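Long-range contacts in alcohol dehydrogenase (Escherichia coli, PDB 5VM2), which probably works as a zinc-containing, NAD(P)-dependent oxidoreductase acting on alcohol groups, although its substrate specificity is unknown: residues Gly12-Ile17 and Arg322-Ala327; Ile318-Asp323 and Val342-Asp347; Ala238-Glu243 and Lys263-Gly268; Met158-Leu163 and Gln288-Tyr293. All blocks are in the same frame, centred on the assembly; numbering follows the deposited sequence.

Contact 1: Gly12-Ile17 and Arg322-Ala327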
loop_
_atom_site.group_PDB
_atom_site.type_symbol
_atom_site.label_atom_id
_atom_site.label_comp_id
_atom_site.label_asym_id
_atom_site.label_seq_id
_atom_site.Cartn_x
_atom_site.Cartn_y
_atom_site.Cartn_z
ATOM N N GLY A 12 -5.394 -15.429 -13.974
ATOM C CA GLY A 12 -4.689 -16.586 -13.472
ATOM C C GLY A 12 -3.454 -16.984 -14.252
ATOM O O GLY A 12 -2.755 -17.913 -13.830
ATOM N N THR A 13 -3.149 -16.309 -15.361
ATOM C CA THR A 13 -2.061 -16.710 -16.249
ATOM C C THR A 13 -1.239 -15.491 -16.656
ATOM O O THR A 13 -1.709 -14.648 -17.425
ATOM C CB THR A 13 -2.610 -17.423 -17.482
ATOM O OG1 THR A 13 -3.413 -18.535 -17.067
ATOM C CG2 THR A 13 -1.472 -17.920 -18.364
ATOM N N MET A 14 -0.012 -15.415 -16.149
ATOM C CA MET A 14 0.977 -14.417 -16.529
ATOM C C MET A 14 1.958 -15.009 -17.531
ATOM O O MET A 14 2.281 -16.201 -17.475
ATOM C CB MET A 14 1.763 -13.934 -15.308
ATOM C CG MET A 14 0.914 -13.492 -14.133
ATOM S SD MET A 14 0.087 -11.931 -14.471
ATOM C CE MET A 14 1.494 -10.841 -14.660
ATOM N N LYS A 15 2.432 -14.169 -18.454
ATOM C CA LYS A 15 3.696 -14.447 -19.128
ATOM C C LYS A 15 4.396 -13.141 -19.463
ATOM O O LYS A 15 3.814 -12.055 -19.401
ATOM C CB LYS A 15 3.542 -15.293 -20.401
ATOM C CG LYS A 15 2.462 -16.339 -20.324
ATOM C CD LYS A 15 2.925 -17.639 -20.924
ATOM C CE LYS A 15 1.768 -18.603 -21.095
ATOM N NZ LYS A 15 1.037 -18.307 -22.351
ATOM N N ILE A 16 5.656 -13.285 -19.859
ATOM C CA ILE A 16 6.548 -12.173 -20.154
ATOM C C ILE A 16 6.702 -12.095 -21.667
ATOM O O ILE A 16 7.173 -13.048 -22.302
ATOM C CB ILE A 16 7.909 -12.348 -19.461
ATOM C CG1 ILE A 16 7.718 -12.460 -17.945
ATOM C CG2 ILE A 16 8.857 -11.212 -19.824
ATOM C CD1 ILE A 16 8.975 -12.833 -17.199
ATOM N N ILE A 17 6.300 -10.967 -22.247
ATOM C CA ILE A 17 6.400 -10.759 -23.683
ATOM C C ILE A 17 7.361 -9.610 -23.943
ATOM O O ILE A 17 7.680 -8.817 -23.054
ATOM C CB ILE A 17 5.029 -10.480 -24.328
ATOM C CG1 ILE A 17 4.376 -9.252 -23.684
ATOM C CG2 ILE A 17 4.127 -11.699 -24.207
ATOM C CD1 ILE A 17 2.976 -8.970 -24.192
ATOM N N ARG A 322 11.569 -13.634 -13.805
ATOM C CA ARG A 322 11.115 -14.660 -14.740
ATOM C C ARG A 322 10.238 -15.706 -14.059
ATOM O O ARG A 322 9.437 -16.364 -14.731
ATOM C CB ARG A 322 12.313 -15.336 -15.420
ATOM C CG ARG A 322 11.940 -16.526 -16.311
ATOM C CD ARG A 322 13.168 -17.178 -16.944
ATOM N NE ARG A 322 13.059 -18.637 -16.976
ATOM C CZ ARG A 322 13.898 -19.436 -17.630
ATOM N NH1 ARG A 322 14.908 -18.921 -18.317
ATOM N NH2 ARG A 322 13.724 -20.751 -17.604
ATOM N N ASP A 323 10.242 -15.786 -12.725
ATOM C CA ASP A 323 9.340 -16.656 -11.981
ATOM C C ASP A 323 8.050 -15.954 -11.572
ATOM O O ASP A 323 7.472 -16.293 -10.531
ATOM C CB ASP A 323 10.051 -17.207 -10.743
ATOM C CG ASP A 323 11.286 -18.016 -11.092
ATOM O OD1 ASP A 323 11.223 -18.825 -12.041
ATOM O OD2 ASP A 323 12.322 -17.838 -10.418
ATOM N N VAL A 324 7.576 -14.994 -12.373
ATOM C CA VAL A 324 6.462 -14.172 -11.898
ATOM C C VAL A 324 5.194 -15.003 -11.742
ATOM O O VAL A 324 4.384 -14.757 -10.841
ATOM C CB VAL A 324 6.245 -12.971 -12.840
ATOM C CG1 VAL A 324 6.025 -13.437 -14.273
ATOM C CG2 VAL A 324 5.070 -12.122 -12.369
ATOM N N GLN A 325 5.030 -16.077 -12.518
ATOM C CA GLN A 325 3.829 -16.900 -12.409
ATOM C C GLN A 325 3.710 -17.524 -11.025
ATOM O O GLN A 325 2.663 -17.423 -10.374
ATOM C CB GLN A 325 3.844 -17.984 -13.489
ATOM C CG GLN A 325 2.602 -18.879 -13.533
ATOM C CD GLN A 325 1.297 -18.107 -13.642
ATOM O OE1 GLN A 325 1.254 -17.017 -14.210
ATOM N NE2 GLN A 325 0.229 -18.664 -13.091
ATOM N N GLN A 326 4.774 -18.190 -10.570
ATOM C CA GLN A 326 4.780 -18.759 -9.227
ATOM C C GLN A 326 4.565 -17.681 -8.175
ATOM O O GLN A 326 3.827 -17.889 -7.204
ATOM C CB GLN A 326 6.095 -19.498 -8.981
ATOM C CG GLN A 326 6.505 -19.568 -7.520
ATOM C CD GLN A 326 7.700 -20.469 -7.296
ATOM O OE1 GLN A 326 8.486 -20.718 -8.212
ATOM N NE2 GLN A 326 7.843 -20.968 -6.074
ATOM N N ALA A 327 5.191 -16.514 -8.363
ATOM C CA ALA A 327 5.013 -15.400 -7.436
ATOM C C ALA A 327 3.540 -15.093 -7.205
ATOM O O ALA A 327 3.118 -14.848 -6.068
ATOM C CB ALA A 327 5.738 -14.159 -7.960
#
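Gln325 reaches out from the first turn of helix 324-333 and holds the backbone of Gly12-Ile17 with both ends of its side-chain amide. OE1 accepts from Met14 N at 2.8 Å in a fairly straight bond (161° at the hydrogen), with the donor tilted from the carbonyl plane of the amide. NE2 gives to Gly12 O at 3.2 Å and also bonds Glu329 OE2 one helical turn on, a second partner that helps fix the rotation of the amide. CG stands anti to the backbone N (chi1 -177°), and a bend at chi2 swings CD toward the strand. OE1 also lies 3.3 Å from Met14 CB. The strand gripped in this way, 13-19, pairs antiparallel with 3-10 in a beta-hairpin, and Gly12 sits in the turn with a positive phi. The helix is the crossover of a beta-alpha-beta unit, so the contact clips the N-terminal hairpin to a unit near the C-terminus. Apolar contacts follow the alternation of the strand, since the CB atoms of Met14 and Ile16 face the helix while those of Thr13 and Lys15 face away. Val324 CG1 touches the Ile16 branch at both CG1 and CD1, 4.2 Å from each, the two side chains crossing at a slant. Ile16 CD1 goes on to Arg322 CA at 3.7 Å, against the backbone just before the helix.

Contact 2: Ile318-Asp323 and Val342-Asp347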
loop_
_atom_site.group_PDB
_atom_site.type_symbol
_atom_site.label_atom_id
_atom_site.label_comp_id
_atom_site.label_asym_id
_atom_site.label_seq_id
_atom_site.Cartn_x
_atom_site.Cartn_y
_atom_site.Cartn_z
ATOM N N ILE A 318 11.045 -13.167 -1.734
ATOM C CA ILE A 318 11.552 -12.450 -2.897
ATOM C C ILE A 318 11.556 -13.420 -4.069
ATOM O O ILE A 318 12.172 -14.489 -3.993
ATOM C CB ILE A 318 12.958 -11.880 -2.655
ATOM C CG1 ILE A 318 12.930 -10.859 -1.518
ATOM C CG2 ILE A 318 13.506 -11.251 -3.929
ATOM C CD1 ILE A 318 14.302 -10.398 -1.080
ATOM N N TYR A 319 10.872 -13.050 -5.148
ATOM C CA TYR A 319 10.748 -13.846 -6.359
ATOM C C TYR A 319 11.574 -13.230 -7.480
ATOM O O TYR A 319 11.676 -12.004 -7.589
ATOM C CB TYR A 319 9.286 -13.955 -6.805
ATOM C CG TYR A 319 8.351 -14.519 -5.762
ATOM C CD1 TYR A 319 7.698 -13.687 -4.862
ATOM C CD2 TYR A 319 8.133 -15.888 -5.666
ATOM C CE1 TYR A 319 6.847 -14.200 -3.903
ATOM C CE2 TYR A 319 7.283 -16.410 -4.709
ATOM C CZ TYR A 319 6.645 -15.562 -3.830
ATOM O OH TYR A 319 5.799 -16.077 -2.876
ATOM N N ASP A 320 12.214 -14.060 -8.295
ATOM C CA ASP A 320 12.824 -13.565 -9.519
ATOM C C ASP A 320 11.739 -13.192 -10.526
ATOM O O ASP A 320 10.642 -13.758 -10.532
ATOM C CB ASP A 320 13.768 -14.610 -10.116
ATOM C CG ASP A 320 15.130 -14.620 -9.442
ATOM O OD1 ASP A 320 15.543 -13.563 -8.920
ATOM O OD2 ASP A 320 15.789 -15.683 -9.434
ATOM N N TYR A 321 12.064 -12.224 -11.384
ATOM C CA TYR A 321 11.094 -11.715 -12.351
ATOM C C TYR A 321 10.641 -12.802 -13.325
ATOM O O TYR A 321 9.448 -12.904 -13.638
ATOM C CB TYR A 321 11.706 -10.521 -13.086
ATOM C CG TYR A 321 10.967 -10.044 -14.316
ATOM C CD1 TYR A 321 9.720 -9.439 -14.221
ATOM C CD2 TYR A 321 11.543 -10.167 -15.574
ATOM C CE1 TYR A 321 9.059 -8.987 -15.353
ATOM C CE2 TYR A 321 10.896 -9.721 -16.705
ATOM C CZ TYR A 321 9.655 -9.133 -16.594
ATOM O OH TYR A 321 9.021 -8.694 -17.732
ATOM N N ARG A 322 11.569 -13.634 -13.805
ATOM C CA ARG A 322 11.115 -14.660 -14.740
ATOM C C ARG A 322 10.238 -15.706 -14.059
ATOM O O ARG A 322 9.437 -16.364 -14.731
ATOM C CB ARG A 322 12.313 -15.336 -15.420
ATOM C CG ARG A 322 11.940 -16.526 -16.311
ATOM C CD ARG A 322 13.168 -17.178 -16.944
ATOM N NE ARG A 322 13.059 -18.637 -16.976
ATOM C CZ ARG A 322 13.898 -19.436 -17.630
ATOM N NH1 ARG A 322 14.908 -18.921 -18.317
ATOM N NH2 ARG A 322 13.724 -20.751 -17.604
ATOM N N ASP A 323 10.242 -15.786 -12.725
ATOM C CA ASP A 323 9.340 -16.656 -11.981
ATOM C C ASP A 323 8.050 -15.954 -11.572
ATOM O O ASP A 323 7.472 -16.293 -10.531
ATOM C CB ASP A 323 10.051 -17.207 -10.743
ATOM C CG ASP A 323 11.286 -18.016 -11.092
ATOM O OD1 ASP A 323 11.223 -18.825 -12.041
ATOM O OD2 ASP A 323 12.322 -17.838 -10.418
ATOM N N VAL A 342 7.943 -9.572 -2.781
ATOM C CA VAL A 342 8.416 -8.663 -3.813
ATOM C C VAL A 342 8.995 -9.489 -4.951
ATOM O O VAL A 342 9.346 -10.660 -4.786
ATOM C CB VAL A 342 9.468 -7.654 -3.296
ATOM C CG1 VAL A 342 8.940 -6.898 -2.080
ATOM C CG2 VAL A 342 10.770 -8.358 -2.971
ATOM N N ILE A 343 9.082 -8.861 -6.117
ATOM C CA ILE A 343 9.638 -9.482 -7.310
ATOM C C ILE A 343 10.891 -8.710 -7.692
ATOM O O ILE A 343 10.846 -7.485 -7.866
ATOM C CB ILE A 343 8.626 -9.514 -8.466
ATOM C CG1 ILE A 343 7.436 -10.402 -8.095
ATOM C CG2 ILE A 343 9.290 -10.022 -9.731
ATOM C CD1 ILE A 343 6.221 -10.197 -8.955
ATOM N N LYS A 344 12.010 -9.421 -7.796
ATOM C CA LYS A 344 13.294 -8.837 -8.152
ATOM C C LYS A 344 13.444 -8.853 -9.668
ATOM O O LYS A 344 13.359 -9.914 -10.295
ATOM C CB LYS A 344 14.437 -9.605 -7.489
ATOM C CG LYS A 344 15.811 -9.001 -7.724
ATOM C CD LYS A 344 16.897 -9.850 -7.085
ATOM C CE LYS A 344 18.068 -8.996 -6.631
ATOM N NZ LYS A 344 18.504 -8.031 -7.676
ATOM N N ILE A 345 13.651 -7.681 -10.265
ATOM C CA ILE A 345 13.837 -7.596 -11.708
ATOM C C ILE A 345 15.292 -7.272 -12.018
ATOM O O ILE A 345 15.685 -6.103 -12.089
ATOM C CB ILE A 345 12.894 -6.559 -12.342
ATOM C CG1 ILE A 345 11.442 -6.891 -12.009
ATOM C CG2 ILE A 345 13.086 -6.525 -13.850
ATOM C CD1 ILE A 345 10.478 -5.806 -12.397
ATOM N N SER A 346 16.100 -8.311 -12.177
ATOM C CA SER A 346 17.420 -8.203 -12.769
ATOM C C SER A 346 17.358 -8.722 -14.199
ATOM O O SER A 346 16.376 -9.337 -14.619
ATOM C CB SER A 346 18.448 -8.990 -11.949
ATOM O OG SER A 346 18.021 -10.329 -11.757
ATOM N N ASP A 347 18.414 -8.464 -14.959
ATOM C CA ASP A 347 18.477 -9.049 -16.288
ATOM C C ASP A 347 18.952 -10.491 -16.173
ATOM O O ASP A 347 18.363 -11.399 -16.760
ATOM C CB ASP A 347 19.394 -8.257 -17.217
ATOM C CG ASP A 347 19.216 -8.650 -18.671
ATOM O OD1 ASP A 347 18.121 -9.143 -19.016
ATOM O OD2 ASP A 347 20.163 -8.476 -19.467
ATOM O OXT ASP A 347 19.925 -10.780 -15.476
HETATM O O HOH W 1 15.668 -11.615 -10.930
#
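Tyr321 and Ile343 meet at the buried side of this pair of strands, where Ile343 CG2 lies 3.6 Å from Tyr321 CA. Next to them Ile345 lies against the tyrosine ring: its CG1 is 3.8 Å from Tyr321 CD1, while its CG2 stands over one face, offset toward the rim. Tyr321 CG stands anti to the backbone N (chi1 168°), on the side of Ile345; the ring's hydroxyl bonds Ser4 OG. On the other side of the sheet Ile318 and Val342 run side by side, with Ile318 CG1 3.6 Å from Val342 CG2, and Ile318 CG2 reaches Lys344 CB at 4.0 Å. These are the two parallel strands, 315-320 and 340-344, of a beta-alpha-beta unit. Its crossover helix 324-333 lies on the Tyr319 and Ile343 face, where Ala327 touches both side chains and Tyr319 OH bonds Glu330. Between the strands, Tyr319 N donates to Val342 O at 2.9 Å, and Lys344 N donates back to Tyr319 O. Further on the pairing fades, and the bond from Tyr321 N to Lys344 O is weak, bent to 119° at the hydrogen. At this outer, polar edge a water donates to Lys344 O at 2.9 Å and to Asp320 OD1 at 2.8 Å, and accepts from Ser346 OG at 2.8 Å.

Contact 3: Ala238-Glu243 and Lys263-Gly268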
loop_
_atom_site.group_PDB
_atom_site.type_symbol
_atom_site.label_atom_id
_atom_site.label_comp_id
_atom_site.label_asym_id
_atom_site.label_seq_id
_atom_site.Cartn_x
_atom_site.Cartn_y
_atom_site.Cartn_z
ATOM N N ALA A 238 -11.589 2.629 21.980
ATOM C CA ALA A 238 -10.375 3.256 21.477
ATOM C C ALA A 238 -10.675 4.608 20.837
ATOM O O ALA A 238 -11.751 4.827 20.275
ATOM C CB ALA A 238 -9.682 2.342 20.463
ATOM N N ASP A 239 -9.702 5.522 20.929
ATOM C CA ASP A 239 -9.814 6.805 20.236
ATOM C C ASP A 239 -9.946 6.611 18.729
ATOM O O ASP A 239 -10.730 7.305 18.068
ATOM C CB ASP A 239 -8.595 7.677 20.536
ATOM C CG ASP A 239 -8.519 8.095 21.986
ATOM O OD1 ASP A 239 -8.068 7.280 22.817
ATOM O OD2 ASP A 239 -8.914 9.240 22.284
ATOM N N ILE A 240 -9.169 5.694 18.164
ATOM C CA ILE A 240 -9.151 5.455 16.726
ATOM C C ILE A 240 -9.130 3.954 16.505
ATOM O O ILE A 240 -8.335 3.249 17.132
ATOM C CB ILE A 240 -7.926 6.102 16.046
ATOM C CG1 ILE A 240 -7.850 7.607 16.336
ATOM C CG2 ILE A 240 -7.965 5.845 14.557
ATOM C CD1 ILE A 240 -6.445 8.184 16.190
ATOM N N VAL A 241 -10.000 3.464 15.630
ATOM C CA VAL A 241 -9.962 2.077 15.185
ATOM C C VAL A 241 -9.664 2.090 13.697
ATOM O O VAL A 241 -10.397 2.716 12.917
ATOM C CB VAL A 241 -11.275 1.334 15.467
ATOM C CG1 VAL A 241 -11.145 -0.126 15.035
ATOM C CG2 VAL A 241 -11.645 1.426 16.940
ATOM N N PHE A 242 -8.589 1.420 13.309
ATOM C CA PHE A 242 -8.248 1.235 11.909
ATOM C C PHE A 242 -8.726 -0.138 11.465
ATOM O O PHE A 242 -8.418 -1.147 12.111
ATOM C CB PHE A 242 -6.739 1.351 11.684
ATOM C CG PHE A 242 -6.188 2.717 11.936
ATOM C CD1 PHE A 242 -5.730 3.070 13.199
ATOM C CD2 PHE A 242 -6.127 3.649 10.916
ATOM C CE1 PHE A 242 -5.211 4.338 13.439
ATOM C CE2 PHE A 242 -5.616 4.917 11.147
ATOM C CZ PHE A 242 -5.157 5.261 12.412
ATOM N N GLU A 243 -9.483 -0.174 10.374
ATOM C CA GLU A 243 -9.847 -1.419 9.714
ATOM C C GLU A 243 -8.969 -1.564 8.476
ATOM O O GLU A 243 -9.029 -0.730 7.567
ATOM C CB GLU A 243 -11.330 -1.432 9.347
ATOM C CG GLU A 243 -11.891 -2.818 9.100
ATOM C CD GLU A 243 -11.445 -3.395 7.773
ATOM O OE1 GLU A 243 -11.177 -4.611 7.715
ATOM O OE2 GLU A 243 -11.356 -2.629 6.789
ATOM N N LYS A 263 -12.956 7.822 16.158
ATOM C CA LYS A 263 -12.871 7.668 14.711
ATOM C C LYS A 263 -12.693 6.209 14.326
ATOM O O LYS A 263 -11.905 5.487 14.942
ATOM C CB LYS A 263 -11.701 8.457 14.129
ATOM C CG LYS A 263 -11.839 9.960 14.193
ATOM C CD LYS A 263 -10.488 10.599 13.920
ATOM C CE LYS A 263 -10.569 12.117 13.941
ATOM N NZ LYS A 263 -9.210 12.714 13.918
ATOM N N ILE A 264 -13.413 5.796 13.283
ATOM C CA ILE A 264 -13.163 4.544 12.576
ATOM C C ILE A 264 -12.587 4.895 11.208
ATOM O O ILE A 264 -13.187 5.674 10.460
ATOM C CB ILE A 264 -14.444 3.706 12.427
ATOM C CG1 ILE A 264 -14.979 3.293 13.805
ATOM C CG2 ILE A 264 -14.173 2.485 11.554
ATOM C CD1 ILE A 264 -16.393 2.765 13.781
ATOM N N MET A 265 -11.419 4.343 10.891
ATOM C CA MET A 265 -10.783 4.549 9.597
ATOM C C MET A 265 -10.825 3.243 8.822
ATOM O O MET A 265 -10.363 2.213 9.319
ATOM C CB MET A 265 -9.329 5.000 9.750
ATOM C CG MET A 265 -9.077 6.048 10.816
ATOM S SD MET A 265 -9.871 7.617 10.472
ATOM C CE MET A 265 -9.138 8.088 8.902
ATOM N N ILE A 266 -11.364 3.292 7.614
ATOM C CA ILE A 266 -11.422 2.137 6.730
ATOM C C ILE A 266 -10.305 2.307 5.711
ATOM O O ILE A 266 -10.413 3.100 4.768
ATOM C CB ILE A 266 -12.791 2.006 6.067
ATOM C CG1 ILE A 266 -13.856 1.799 7.142
ATOM C CG2 ILE A 266 -12.788 0.873 5.068
ATOM C CD1 ILE A 266 -15.243 1.927 6.621
ATOM N N VAL A 267 -9.223 1.559 5.905
ATOM C CA VAL A 267 -8.021 1.709 5.092
ATOM C C VAL A 267 -8.192 0.789 3.887
ATOM O O VAL A 267 -7.777 -0.369 3.890
ATOM C CB VAL A 267 -6.758 1.413 5.889
ATOM C CG1 VAL A 267 -5.549 1.407 4.978
ATOM C CG2 VAL A 267 -6.600 2.452 6.989
ATOM N N GLY A 268 -8.845 1.319 2.853
ATOM C CA GLY A 268 -8.995 0.628 1.590
ATOM C C GLY A 268 -10.144 -0.366 1.561
ATOM O O GLY A 268 -10.761 -0.702 2.573
HETATM O O HOH W 2 -9.985 -2.180 4.524
#
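Val241 and Met265 sit in the middle of two neighbouring parallel strands, 238-243 and 262-267, in the six-stranded sheet of the Rossmann-type domain. Five backbone bonds zip the strands together, starting with Lys263 N to Asp239 O and ending with Val267 N to Glu243 O. The straightest runs from Glu243 N to Met265 O (2.8 Å, 179° at the hydrogen). On one face of the sheet Phe242 and Met265 lie side by side and point the same way. Met265 CB is 3.7 Å from Phe242 CD2, and its CG is 3.7 Å from Phe242 CE2. Bends at chi2 and chi3 then carry the thioether end of the methionine away from strand 238-243. Ile240 CG2 meets Met265 CG at 3.9 Å, and Val267 CG2 comes up to the edge of the phenyl ring, near its plane. Helix 145-163 closes this face, with Ala160 against both Phe242 and Val267. On the opposite face Glu243 projects at the C-terminal end of its strand, near, but not touching, a glycine-rich turn of the kind that in relatives binds the dinucleotide. Its OE1 bonds Thr250 OG1 and, weakly, the backbone N atoms of Gly246 and Ser247. OE2 lies 4.2 Å from Ile266 CG2 and 2.7 Å from a water that also stands 2.6 Å from Gly268 O.

Contact 4: Met158-Leu163 and Gln288-Tyr293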
loop_
_atom_site.group_PDB
_atom_site.type_symbol
_atom_site.label_atom_id
_atom_site.label_comp_id
_atom_site.label_asym_id
_atom_site.label_seq_id
_atom_site.Cartn_x
_atom_site.Cartn_y
_atom_site.Cartn_z
ATOM N N MET A 158 0.812 5.532 6.352
ATOM C CA MET A 158 1.132 6.879 6.813
ATOM C C MET A 158 -0.034 7.832 6.578
ATOM O O MET A 158 -0.367 8.644 7.449
ATOM C CB MET A 158 2.391 7.388 6.112
ATOM C CG MET A 158 2.957 8.677 6.706
ATOM S SD MET A 158 3.648 8.475 8.369
ATOM C CE MET A 158 4.538 6.943 8.167
ATOM N N HIS A 159 -0.670 7.735 5.409
ATOM C CA HIS A 159 -1.808 8.588 5.088
ATOM C C HIS A 159 -2.978 8.321 6.029
ATOM O O HIS A 159 -3.656 9.254 6.475
ATOM C CB HIS A 159 -2.199 8.356 3.623
ATOM C CG HIS A 159 -3.309 9.230 3.131
ATOM N ND1 HIS A 159 -3.167 10.590 2.954
ATOM C CD2 HIS A 159 -4.573 8.930 2.748
ATOM C CE1 HIS A 159 -4.304 11.093 2.505
ATOM N NE2 HIS A 159 -5.173 10.105 2.371
ATOM N N ALA A 160 -3.219 7.049 6.360
ATOM C CA ALA A 160 -4.289 6.716 7.297
ATOM C C ALA A 160 -4.038 7.344 8.663
ATOM O O ALA A 160 -4.920 8.005 9.231
ATOM C CB ALA A 160 -4.421 5.196 7.417
ATOM N N ALA A 161 -2.830 7.162 9.203
ATOM C CA ALA A 161 -2.522 7.711 10.520
ATOM C C ALA A 161 -2.602 9.232 10.522
ATOM O O ALA A 161 -3.080 9.835 11.493
ATOM C CB ALA A 161 -1.133 7.251 10.975
ATOM N N MET A 162 -2.132 9.870 9.448
ATOM C CA MET A 162 -2.177 11.327 9.371
ATOM C C MET A 162 -3.614 11.818 9.258
ATOM O O MET A 162 -4.008 12.773 9.935
ATOM C CB MET A 162 -1.349 11.820 8.185
ATOM C CG MET A 162 0.142 11.584 8.321
ATOM S SD MET A 162 0.931 12.981 9.115
ATOM C CE MET A 162 2.620 12.758 8.571
ATOM N N LEU A 163 -4.406 11.172 8.396
ATOM C CA LEU A 163 -5.823 11.508 8.281
ATOM C C LEU A 163 -6.530 11.358 9.618
ATOM O O LEU A 163 -7.402 12.162 9.962
ATOM C CB LEU A 163 -6.494 10.617 7.235
ATOM C CG LEU A 163 -6.641 11.146 5.811
ATOM C CD1 LEU A 163 -7.688 10.340 5.069
ATOM C CD2 LEU A 163 -7.003 12.618 5.826
ATOM N N GLN A 288 -14.425 7.177 8.402
ATOM C CA GLN A 288 -13.847 7.755 7.196
ATOM C C GLN A 288 -13.098 6.689 6.418
ATOM O O GLN A 288 -12.289 5.953 6.991
ATOM C CB GLN A 288 -12.907 8.923 7.513
ATOM C CG GLN A 288 -12.474 9.667 6.233
ATOM C CD GLN A 288 -11.696 10.934 6.514
ATOM O OE1 GLN A 288 -11.187 11.129 7.618
ATOM N NE2 GLN A 288 -11.600 11.806 5.514
ATOM N N THR A 289 -13.374 6.605 5.119
ATOM C CA THR A 289 -12.581 5.762 4.241
ATOM C C THR A 289 -11.271 6.464 3.916
ATOM O O THR A 289 -11.180 7.695 3.924
ATOM C CB THR A 289 -13.338 5.424 2.952
ATOM O OG1 THR A 289 -13.790 6.626 2.309
ATOM C CG2 THR A 289 -14.536 4.534 3.252
ATOM N N VAL A 290 -10.238 5.667 3.668
ATOM C CA VAL A 290 -8.899 6.174 3.402
ATOM C C VAL A 290 -8.450 5.604 2.067
ATOM O O VAL A 290 -8.491 4.385 1.867
ATOM C CB VAL A 290 -7.907 5.795 4.519
ATOM C CG1 VAL A 290 -6.568 6.471 4.290
ATOM C CG2 VAL A 290 -8.464 6.184 5.872
ATOM N N PHE A 291 -8.022 6.476 1.161
ATOM C CA PHE A 291 -7.761 6.098 -0.226
ATOM C C PHE A 291 -6.332 6.460 -0.614
ATOM O O PHE A 291 -6.020 7.639 -0.823
ATOM C CB PHE A 291 -8.763 6.772 -1.153
ATOM C CG PHE A 291 -8.754 6.227 -2.547
ATOM C CD1 PHE A 291 -8.178 6.947 -3.586
ATOM C CD2 PHE A 291 -9.323 4.990 -2.822
ATOM C CE1 PHE A 291 -8.170 6.445 -4.877
ATOM C CE2 PHE A 291 -9.321 4.482 -4.112
ATOM C CZ PHE A 291 -8.743 5.208 -5.140
ATOM N N ARG A 292 -5.478 5.441 -0.738
ATOM C CA ARG A 292 -4.093 5.610 -1.169
ATOM C C ARG A 292 -3.367 6.653 -0.323
ATOM O O ARG A 292 -3.189 6.462 0.882
ATOM C CB ARG A 292 -4.040 5.978 -2.659
ATOM C CG ARG A 292 -4.546 4.858 -3.573
ATOM C CD ARG A 292 -4.619 5.295 -5.028
ATOM N NE ARG A 292 -5.136 4.241 -5.897
ATOM C CZ ARG A 292 -5.747 4.465 -7.054
ATOM N NH1 ARG A 292 -5.922 5.708 -7.483
ATOM N NH2 ARG A 292 -6.187 3.448 -7.785
ATOM N N TYR A 293 -2.935 7.752 -0.934
ATOM C CA TYR A 293 -2.072 8.699 -0.235
ATOM C C TYR A 293 -2.058 10.005 -1.010
ATOM O O TYR A 293 -2.252 10.020 -2.228
ATOM C CB TYR A 293 -0.641 8.156 -0.103
ATOM C CG TYR A 293 -0.326 7.239 -1.249
ATOM C CD1 TYR A 293 -0.073 7.750 -2.515
ATOM C CD2 TYR A 293 -0.354 5.860 -1.090
ATOM C CE1 TYR A 293 0.175 6.919 -3.579
ATOM C CE2 TYR A 293 -0.110 5.022 -2.150
ATOM C CZ TYR A 293 0.153 5.559 -3.391
ATOM O OH TYR A 293 0.392 4.728 -4.455
HETATM O O HOH W 3 -9.400 12.968 8.827
#
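His159 packs its imidazole against Tyr293, whose CA lies over one ring face in a CH-pi contact, 3.8 Å from the ring centroid and 19° off the normal. Leu163 CG, one turn further along the same helix, covers the opposite face, and both atoms are offset toward the rim. His159 CG stands anti to the backbone N (chi1 -177°), on the side of the chain that leaves the strand. There CD2 touches Val290 CG1 at 3.5 Å and Arg292 O at 3.4 Å, and ND1 is hydrogen-bonded to Arg296 NE, a second hold on the rotation of the ring. Ala160 comes next, its CA 3.8 Å and its CB 4.0 Å from Val290 CG1. Val290 CG1 therefore sits among three residues of the helix, since Leu163 CD1 also reaches it at 4.1 Å, leucine and valine sliding past each other in opposite directions. Leu163 CD1 lies near the amide of Gln288 too, 4.2 Å from NE2. A water 2.8 Å from Gln288 OE1 is close to Leu163 O, but that second distance is so short that the bridge is doubtful. No direct hydrogen bond joins the two segments. Beyond them, Tyr293 OH bonds Glu152, a magnesium ligand in this structure, on an earlier part of the same helix. The arrangement is that of a helix packed on the outer strand, 286-290, of a Rossmann-type parallel sheet and running roughly antiparallel to it.

In the fold
The four contacts form two pairs on opposite sides of the chain's centre. Contacts 1 and 2 share Arg322 and Asp323 and involve one beta-alpha-beta unit, contact 1 its helix and contact 2 its two strands; they touch through Ala327 and Tyr319. Contact 2 is largely buried strand pairing, whereas contact 1, further out, relies on a glutamine clamp and a few apolar contacts. Contacts 3 and 4 belong to the Rossmann-type sheet and meet along strands 262-267 and 286-290, where Ile264 O and Ile266 O probably accept from Gln288 N and Val290 N. Contact 3 is buried and rests on a regular backbone ladder. The partly buried contact 4 is side-chain packing of a helix on that sheet.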